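Local atomic coordinates of sialidase B (Streptococcus pneumoniae serotype 4, PDB entry 4XJW), a protein that cleaves the glycosidic linkages of terminal sialic acids in oligosaccharides, glycoproteins and glycolipids, acting as an intramolecular trans-sialidase of glycosyl hydrolase family 33. Residues 564-573 and 585-593; 517-525 and 551-559. The protein carries 1 engineered substitution. All blocks are in the same frame, centred on the assembly; numbering follows the deposited sequence.

Interaction 1 of 2, residues 564-573 and 585-593; sequences IDGKEAVILS and QLVVGLVNK
The carbonyl O of E568 takes the backbone N-H of V591 at 2.8 Å, and the CA of L590 leans on the same oxygen at 3.3 Å. From there the strands run antiparallel: V570 and G589 exchange two N-H...O bonds, as do L572 and V587, while A569–L590, I571–V588 and S573–L586 alternate with them as non-hydrogen-bonded pairs. A water bridges the last rung, accepting from the N of E568 and donating to the O of V591. Beyond it the extended E568 side chain meets K593, whose chain folds back at chi2 and chi3; NZ comes from above the carboxylate plane to OE2, 3.1 Å away, in a salt bridge, and OE1 has a second partner in K559. L590 buries the most area here. Its CG lies anti to the carbonyl carbon (chi1 -51°), and the isobutyl group packs against the type I' turn of 564-567: CD2 rests 3.7 Å from the O of I564, and K567 crosses the side chain at about a right angle. On this face I564 CD1 also touches V588 CG1 at 3.9 Å; I654 of the C-terminal helix covers I564 and I571, and L657 covers V588 and L586. On the other face W600 packs on L572 and V587. The arrangement is an antiparallel beta hairpin forming the two inner strands of a four-stranded sheet, a blade of the sialidase beta-propeller.

Interaction 2 of 2, residues 517-525 and 551-559; sequences FFRTTTGKI and YGTQVSAIK
R519 lies along the backbone of 551-553 like a rod in a groove. With CG anti to the backbone N (chi1 171°) and the chain extended to NE, its CD packs 3.4 Å from the N of T553. G552, with no side chain, lets the arginine chain lie close against the backbone. The guanidinium ends side-on against one atom: NE and NH2 reach the O of Y551 at 2.9 Å and 3.0 Å, and that oxygen lies in the guanidinium plane while the O of G552 sits over one face. NH1 pairs instead with E503, a predicted active-site residue, so the two partners hold the group's rotation; R519 is itself a substrate-binding arginine by similarity. Further along, V555 is the bump from the other segment. Its CG1 sits in the crowded position between backbone N and carbonyl carbon (chi1 52°), 3.9 Å from the O of F517, and CG2 meets I525 CD1 tip to tip at 4.2 Å. A557 CB packs against F517 CD2 at 3.8 Å. L572 of strand 569-575 and V507 of strand 504-510 also pack on both F517 and A557, so the contact lies between the sheet of strands 513-518 and 526-530 and the one that strand 556-559 begins.

In the fold
Along the chain the two contacts come in series: interaction 2 closes at 559, before interaction 1 opens at 564, and their centres lie about 16 Å apart on the same side of the chain's centre. They share one four-stranded antiparallel sheet. Strand 556-559 is one of its two edge strands and pairs with 569-575, I571 N lying 2.9 Å from I558 O in a probable hydrogen bond. Interaction 1 thus builds the sheet from within, whereas interaction 2 joins it to the preceding sheet of the propeller. S573 lies about 8 Å, side chain to side chain, from Y615, the nucleophile by similarity, while I558 of interaction 2 touches the bound allosteric inhibitor Optactin.

Interaction 1 of 2, residues 564-573 and 585-593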
loop_
_atom_site.group_PDB
_atom_site.type_symbol
_atom_site.label_atom_id
_atom_site.label_comp_id
_atom_site.label_asym_id
_atom_site.label_seq_id
_atom_site.Cartn_x
_atom_site.Cartn_y
_atom_site.Cartn_z
ATOM N N ILE A 564 -19.348 -15.728 18.201
ATOM C CA ILE A 564 -19.520 -14.434 18.839
ATOM C C ILE A 564 -21.019 -14.308 19.106
ATOM O O ILE A 564 -21.830 -14.524 18.205
ATOM C CB ILE A 564 -19.027 -13.275 17.926
ATOM C CG1 ILE A 564 -17.522 -13.400 17.659
ATOM C CG2 ILE A 564 -19.338 -11.919 18.560
ATOM C CD1 ILE A 564 -16.965 -12.332 16.690
ATOM N N ASP A 565 -21.379 -14.012 20.355
ATOM C CA ASP A 565 -22.781 -13.988 20.775
ATOM C C ASP A 565 -23.487 -15.305 20.440
ATOM O O ASP A 565 -24.663 -15.320 20.084
ATOM C CB ASP A 565 -23.528 -12.806 20.142
ATOM C CG ASP A 565 -23.026 -11.466 20.633
ATOM O OD1 ASP A 565 -22.423 -11.418 21.727
ATOM O OD2 ASP A 565 -23.248 -10.455 19.926
ATOM N N GLY A 566 -22.746 -16.405 20.537
ATOM C CA GLY A 566 -23.284 -17.723 20.260
ATOM C C GLY A 566 -23.580 -17.998 18.800
ATOM O O GLY A 566 -24.274 -18.963 18.474
ATOM N N LYS A 567 -23.062 -17.150 17.910
ATOM C CA LYS A 567 -23.315 -17.300 16.480
ATOM C C LYS A 567 -22.016 -17.310 15.679
ATOM O O LYS A 567 -20.981 -16.833 16.148
ATOM C CB LYS A 567 -24.236 -16.180 15.976
ATOM C CG LYS A 567 -25.522 -16.034 16.787
ATOM C CD LYS A 567 -26.612 -15.313 16.009
ATOM C CE LYS A 567 -27.312 -16.256 15.047
ATOM N NZ LYS A 567 -28.330 -15.551 14.226
ATOM N N GLU A 568 -22.067 -17.879 14.482
ATOM C CA GLU A 568 -20.896 -17.886 13.619
ATOM C C GLU A 568 -20.730 -16.488 13.054
ATOM O O GLU A 568 -21.715 -15.775 12.826
ATOM C CB GLU A 568 -21.045 -18.914 12.513
ATOM C CG GLU A 568 -21.200 -20.327 13.068
ATOM C CD GLU A 568 -21.398 -21.372 11.992
ATOM O OE1 GLU A 568 -21.020 -21.110 10.831
ATOM O OE2 GLU A 568 -21.927 -22.460 12.312
ATOM N N ALA A 569 -19.481 -16.097 12.821
ATOM C CA ALA A 569 -19.196 -14.697 12.535
ATOM C C ALA A 569 -18.301 -14.487 11.319
ATOM O O ALA A 569 -17.356 -15.248 11.088
ATOM C CB ALA A 569 -18.597 -14.038 13.757
ATOM N N VAL A 570 -18.612 -13.430 10.570
ATOM C CA VAL A 570 -17.801 -12.971 9.453
ATOM C C VAL A 570 -17.299 -11.575 9.801
ATOM O O VAL A 570 -18.015 -10.799 10.439
ATOM C CB VAL A 570 -18.642 -12.945 8.171
ATOM C CG1 VAL A 570 -17.963 -12.170 7.051
ATOM C CG2 VAL A 570 -18.940 -14.364 7.742
ATOM N N ILE A 571 -16.060 -11.258 9.431
ATOM C CA ILE A 571 -15.539 -9.917 9.666
ATOM C C ILE A 571 -15.100 -9.286 8.347
ATOM O O ILE A 571 -14.358 -9.896 7.573
ATOM C CB ILE A 571 -14.390 -9.904 10.685
ATOM C CG1 ILE A 571 -14.835 -10.605 11.972
ATOM C CG2 ILE A 571 -13.948 -8.471 10.971
ATOM C CD1 ILE A 571 -13.719 -10.823 12.974
ATOM N N LEU A 572 -15.601 -8.081 8.079
ATOM C CA LEU A 572 -15.233 -7.326 6.892
ATOM C C LEU A 572 -14.338 -6.146 7.279
ATOM O O LEU A 572 -14.518 -5.546 8.337
ATOM C CB LEU A 572 -16.492 -6.786 6.209
ATOM C CG LEU A 572 -17.576 -7.724 5.699
ATOM C CD1 LEU A 572 -18.626 -6.900 4.940
ATOM C CD2 LEU A 572 -17.019 -8.810 4.794
ATOM N N SER A 573 -13.391 -5.806 6.409
ATOM C CA SER A 573 -12.560 -4.610 6.574
ATOM C C SER A 573 -12.709 -3.735 5.332
ATOM O O SER A 573 -12.538 -4.220 4.214
ATOM C CB SER A 573 -11.097 -5.015 6.747
ATOM O OG SER A 573 -10.226 -3.930 6.536
ATOM N N GLN A 585 -13.173 0.694 8.945
ATOM C CA GLN A 585 -13.896 -0.085 9.949
ATOM C C GLN A 585 -13.652 -1.573 9.806
ATOM O O GLN A 585 -13.391 -2.070 8.714
ATOM C CB GLN A 585 -15.405 0.159 9.846
ATOM C CG GLN A 585 -15.836 1.571 10.190
ATOM C CD GLN A 585 -17.346 1.724 10.247
ATOM O OE1 GLN A 585 -18.095 0.820 9.862
ATOM N NE2 GLN A 585 -17.803 2.885 10.710
ATOM N N LEU A 586 -13.756 -2.276 10.924
ATOM C CA LEU A 586 -14.022 -3.701 10.879
ATOM C C LEU A 586 -15.497 -3.851 11.193
ATOM O O LEU A 586 -15.996 -3.247 12.150
ATOM C CB LEU A 586 -13.217 -4.468 11.916
ATOM C CG LEU A 586 -11.705 -4.386 11.835
ATOM C CD1 LEU A 586 -11.123 -5.423 12.777
ATOM C CD2 LEU A 586 -11.208 -4.624 10.426
ATOM N N VAL A 587 -16.195 -4.645 10.395
ATOM C CA VAL A 587 -17.625 -4.847 10.611
ATOM C C VAL A 587 -17.847 -6.324 10.908
ATOM O O VAL A 587 -17.498 -7.181 10.096
ATOM C CB VAL A 587 -18.454 -4.387 9.396
ATOM C CG1 VAL A 587 -19.940 -4.472 9.708
ATOM C CG2 VAL A 587 -18.079 -2.943 8.991
ATOM N N VAL A 588 -18.406 -6.622 12.083
ATOM C CA VAL A 588 -18.649 -8.003 12.484
ATOM C C VAL A 588 -20.091 -8.398 12.182
ATOM O O VAL A 588 -21.024 -7.739 12.644
ATOM C CB VAL A 588 -18.380 -8.204 13.986
ATOM C CG1 VAL A 588 -18.624 -9.653 14.380
ATOM C CG2 VAL A 588 -16.955 -7.786 14.353
ATOM N N GLY A 589 -20.268 -9.454 11.391
ATOM C CA GLY A 589 -21.597 -9.950 11.069
ATOM C C GLY A 589 -21.829 -11.345 11.618
ATOM O O GLY A 589 -20.936 -12.196 11.564
ATOM N N LEU A 590 -23.027 -11.583 12.147
ATOM C CA LEU A 590 -23.380 -12.901 12.674
ATOM C C LEU A 590 -24.298 -13.623 11.694
ATOM O O LEU A 590 -25.235 -13.019 11.150
ATOM C CB LEU A 590 -24.072 -12.766 14.028
ATOM C CG LEU A 590 -23.360 -11.902 15.064
ATOM C CD1 LEU A 590 -24.071 -11.956 16.402
ATOM C CD2 LEU A 590 -21.907 -12.323 15.210
ATOM N N VAL A 591 -24.026 -14.903 11.460
ATOM C CA VAL A 591 -24.764 -15.679 10.472
ATOM C C VAL A 591 -26.052 -16.257 11.051
ATOM O O VAL A 591 -26.045 -16.881 12.115
ATOM C CB VAL A 591 -23.903 -16.827 9.888
ATOM C CG1 VAL A 591 -24.694 -17.627 8.867
ATOM C CG2 VAL A 591 -22.630 -16.272 9.262
ATOM N N ASN A 592 -27.149 -16.021 10.341
ATOM C CA ASN A 592 -28.427 -16.653 10.628
ATOM C C ASN A 592 -28.435 -18.021 9.950
ATOM O O ASN A 592 -28.482 -18.108 8.722
ATOM C CB ASN A 592 -29.564 -15.777 10.094
ATOM C CG ASN A 592 -30.939 -16.271 10.513
ATOM O OD1 ASN A 592 -31.100 -17.413 10.937
ATOM N ND2 ASN A 592 -31.939 -15.405 10.390
ATOM N N LYS A 593 -28.383 -19.086 10.749
ATOM C CA LYS A 593 -28.285 -20.445 10.214
ATOM C C LYS A 593 -29.513 -20.866 9.401
ATOM O O LYS A 593 -29.473 -21.849 8.666
ATOM C CB LYS A 593 -28.028 -21.448 11.338
ATOM C CG LYS A 593 -26.755 -21.184 12.125
ATOM C CD LYS A 593 -25.509 -21.301 11.247
ATOM C CE LYS A 593 -25.251 -22.739 10.824
ATOM N NZ LYS A 593 -23.969 -22.885 10.065
HETATM O O HOH W 1 -24.607 -18.763 13.379
#

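Interaction 2 of 2, residues 517-525 and 551-559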
loop_
_atom_site.group_PDB
_atom_site.type_symbol
_atom_site.label_atom_id
_atom_site.label_comp_id
_atom_site.label_asym_id
_atom_site.label_seq_id
_atom_site.Cartn_x
_atom_site.Cartn_y
_atom_site.Cartn_z
ATOM N N PHE A 517 -17.621 -11.327 -1.176
ATOM C CA PHE A 517 -17.930 -9.906 -1.028
ATOM C C PHE A 517 -17.094 -9.133 -2.028
ATOM O O PHE A 517 -15.897 -9.390 -2.173
ATOM C CB PHE A 517 -17.624 -9.429 0.396
ATOM C CG PHE A 517 -18.382 -10.182 1.454
ATOM C CD1 PHE A 517 -19.683 -9.823 1.790
ATOM C CD2 PHE A 517 -17.805 -11.261 2.092
ATOM C CE1 PHE A 517 -20.381 -10.509 2.758
ATOM C CE2 PHE A 517 -18.504 -11.966 3.063
ATOM C CZ PHE A 517 -19.793 -11.594 3.394
ATOM N N PHE A 518 -17.707 -8.194 -2.744
ATOM C CA PHE A 518 -16.943 -7.469 -3.752
ATOM C C PHE A 518 -17.302 -6.008 -3.952
ATOM O O PHE A 518 -18.414 -5.569 -3.675
ATOM C CB PHE A 518 -16.899 -8.219 -5.096
ATOM C CG PHE A 518 -18.245 -8.378 -5.775
ATOM C CD1 PHE A 518 -19.156 -9.321 -5.325
ATOM C CD2 PHE A 518 -18.570 -7.599 -6.877
ATOM C CE1 PHE A 518 -20.385 -9.483 -5.961
ATOM C CE2 PHE A 518 -19.781 -7.759 -7.522
ATOM C CZ PHE A 518 -20.692 -8.703 -7.060
ATOM N N ARG A 519 -16.301 -5.276 -4.414
ATOM C CA ARG A 519 -16.387 -3.857 -4.707
ATOM C C ARG A 519 -17.225 -3.632 -5.962
ATOM O O ARG A 519 -17.154 -4.425 -6.906
ATOM C CB ARG A 519 -14.952 -3.356 -4.919
ATOM C CG ARG A 519 -14.804 -1.943 -5.435
ATOM C CD ARG A 519 -13.321 -1.660 -5.644
ATOM N NE ARG A 519 -13.117 -0.420 -6.379
ATOM C CZ ARG A 519 -11.926 0.063 -6.702
ATOM N NH1 ARG A 519 -10.832 -0.592 -6.345
ATOM N NH2 ARG A 519 -11.833 1.203 -7.373
ATOM N N THR A 520 -18.008 -2.546 -5.970
ATOM C CA THR A 520 -18.861 -2.190 -7.109
ATOM C C THR A 520 -18.750 -0.706 -7.448
ATOM O O THR A 520 -17.898 0.011 -6.922
ATOM C CB THR A 520 -20.357 -2.488 -6.859
ATOM O OG1 THR A 520 -20.892 -1.564 -5.902
ATOM C CG2 THR A 520 -20.557 -3.916 -6.371
ATOM N N THR A 521 -19.657 -0.242 -8.306
ATOM C CA THR A 521 -19.701 1.162 -8.710
ATOM C C THR A 521 -20.939 1.846 -8.141
ATOM O O THR A 521 -21.253 2.980 -8.499
ATOM C CB THR A 521 -19.702 1.296 -10.239
ATOM O OG1 THR A 521 -20.718 0.449 -10.793
ATOM C CG2 THR A 521 -18.348 0.922 -10.819
ATOM N N THR A 522 -21.636 1.149 -7.250
ATOM C CA THR A 522 -22.928 1.593 -6.721
ATOM C C THR A 522 -22.852 2.309 -5.376
ATOM O O THR A 522 -23.865 2.810 -4.890
ATOM C CB THR A 522 -23.898 0.402 -6.530
ATOM O OG1 THR A 522 -23.498 -0.367 -5.387
ATOM C CG2 THR A 522 -23.914 -0.489 -7.751
ATOM N N GLY A 523 -21.668 2.345 -4.761
ATOM C CA GLY A 523 -21.535 2.838 -3.403
ATOM C C GLY A 523 -21.870 1.814 -2.322
ATOM O O GLY A 523 -21.902 2.151 -1.143
ATOM N N LYS A 524 -22.159 0.577 -2.727
ATOM C CA LYS A 524 -22.427 -0.502 -1.781
ATOM C C LYS A 524 -21.588 -1.725 -2.120
ATOM O O LYS A 524 -21.342 -2.019 -3.293
ATOM C CB LYS A 524 -23.910 -0.875 -1.796
ATOM C CG LYS A 524 -24.824 0.203 -1.233
ATOM C CD LYS A 524 -26.279 -0.257 -1.219
ATOM C CE LYS A 524 -27.195 0.837 -0.680
ATOM N NZ LYS A 524 -26.406 1.953 -0.080
ATOM N N ILE A 525 -21.160 -2.436 -1.083
ATOM C CA ILE A 525 -20.463 -3.701 -1.248
ATOM C C ILE A 525 -21.478 -4.752 -1.667
ATOM O O ILE A 525 -22.582 -4.798 -1.126
ATOM C CB ILE A 525 -19.784 -4.088 0.068
ATOM C CG1 ILE A 525 -18.716 -3.039 0.412
ATOM C CG2 ILE A 525 -19.193 -5.512 0.006
ATOM C CD1 ILE A 525 -18.131 -3.186 1.812
ATOM N N TYR A 551 -16.550 4.978 -6.803
ATOM C CA TYR A 551 -15.529 4.166 -7.458
ATOM C C TYR A 551 -15.193 2.906 -6.648
ATOM O O TYR A 551 -14.704 1.923 -7.207
ATOM C CB TYR A 551 -14.274 4.988 -7.764
ATOM C CG TYR A 551 -13.757 5.762 -6.576
ATOM C CD1 TYR A 551 -12.912 5.162 -5.635
ATOM C CD2 TYR A 551 -14.128 7.083 -6.373
ATOM C CE1 TYR A 551 -12.441 5.875 -4.545
ATOM C CE2 TYR A 551 -13.665 7.803 -5.279
ATOM C CZ TYR A 551 -12.822 7.192 -4.364
ATOM O OH TYR A 551 -12.367 7.909 -3.282
ATOM N N GLY A 552 -15.474 2.937 -5.352
ATOM C CA GLY A 552 -15.296 1.752 -4.502
ATOM C C GLY A 552 -13.880 1.542 -3.997
ATOM O O GLY A 552 -12.957 2.230 -4.426
ATOM N N THR A 553 -13.726 0.562 -3.098
ATOM C CA THR A 553 -12.427 0.180 -2.527
ATOM C C THR A 553 -12.445 -1.315 -2.252
ATOM O O THR A 553 -13.494 -1.871 -1.954
ATOM C CB THR A 553 -12.149 0.935 -1.187
ATOM O OG1 THR A 553 -12.203 2.350 -1.428
ATOM C CG2 THR A 553 -10.771 0.621 -0.650
ATOM N N GLN A 554 -11.286 -1.964 -2.360
ATOM C CA GLN A 554 -11.147 -3.361 -1.986
ATOM C C GLN A 554 -11.736 -3.578 -0.586
ATOM O O GLN A 554 -11.598 -2.720 0.302
ATOM C CB GLN A 554 -9.665 -3.748 -1.998
ATOM C CG GLN A 554 -9.386 -5.237 -1.730
ATOM C CD GLN A 554 -8.178 -5.472 -0.838
ATOM O OE1 GLN A 554 -7.660 -4.549 -0.216
ATOM N NE2 GLN A 554 -7.721 -6.715 -0.777
ATOM N N VAL A 555 -12.411 -4.719 -0.410
ATOM C CA VAL A 555 -12.907 -5.144 0.896
ATOM C C VAL A 555 -12.252 -6.484 1.208
ATOM O O VAL A 555 -12.224 -7.397 0.363
ATOM C CB VAL A 555 -14.456 -5.277 0.919
ATOM C CG1 VAL A 555 -14.950 -6.150 -0.225
ATOM C CG2 VAL A 555 -14.948 -5.826 2.245
ATOM N N SER A 556 -11.700 -6.609 2.406
ATOM C CA SER A 556 -11.165 -7.905 2.812
ATOM C C SER A 556 -12.146 -8.541 3.786
ATOM O O SER A 556 -12.958 -7.839 4.401
ATOM C CB SER A 556 -9.762 -7.774 3.389
ATOM O OG SER A 556 -9.669 -6.790 4.406
ATOM N N ALA A 557 -12.105 -9.865 3.892
ATOM C CA ALA A 557 -13.173 -10.591 4.577
ATOM C C ALA A 557 -12.664 -11.900 5.112
ATOM O O ALA A 557 -11.949 -12.611 4.413
ATOM C CB ALA A 557 -14.318 -10.842 3.620
ATOM N N ILE A 558 -13.050 -12.226 6.342
ATOM C CA ILE A 558 -12.711 -13.539 6.903
ATOM C C ILE A 558 -13.880 -14.160 7.656
ATOM O O ILE A 558 -14.791 -13.467 8.110
ATOM C CB ILE A 558 -11.499 -13.478 7.858
ATOM C CG1 ILE A 558 -11.780 -12.536 9.037
ATOM C CG2 ILE A 558 -10.240 -13.053 7.120
ATOM C CD1 ILE A 558 -10.773 -12.653 10.196
ATOM N N LYS A 559 -13.839 -15.485 7.783
ATOM C CA LYS A 559 -14.746 -16.227 8.646
ATOM C C LYS A 559 -13.978 -16.486 9.938
ATOM O O LYS A 559 -12.927 -17.123 9.919
ATOM C CB LYS A 559 -15.128 -17.550 7.979
ATOM C CG LYS A 559 -15.900 -18.520 8.864
ATOM C CD LYS A 559 -17.353 -18.129 8.971
ATOM C CE LYS A 559 -18.111 -19.010 9.975
ATOM N NZ LYS A 559 -18.064 -20.466 9.649
HETATM O O HOH W 2 -15.642 -0.529 -8.694
#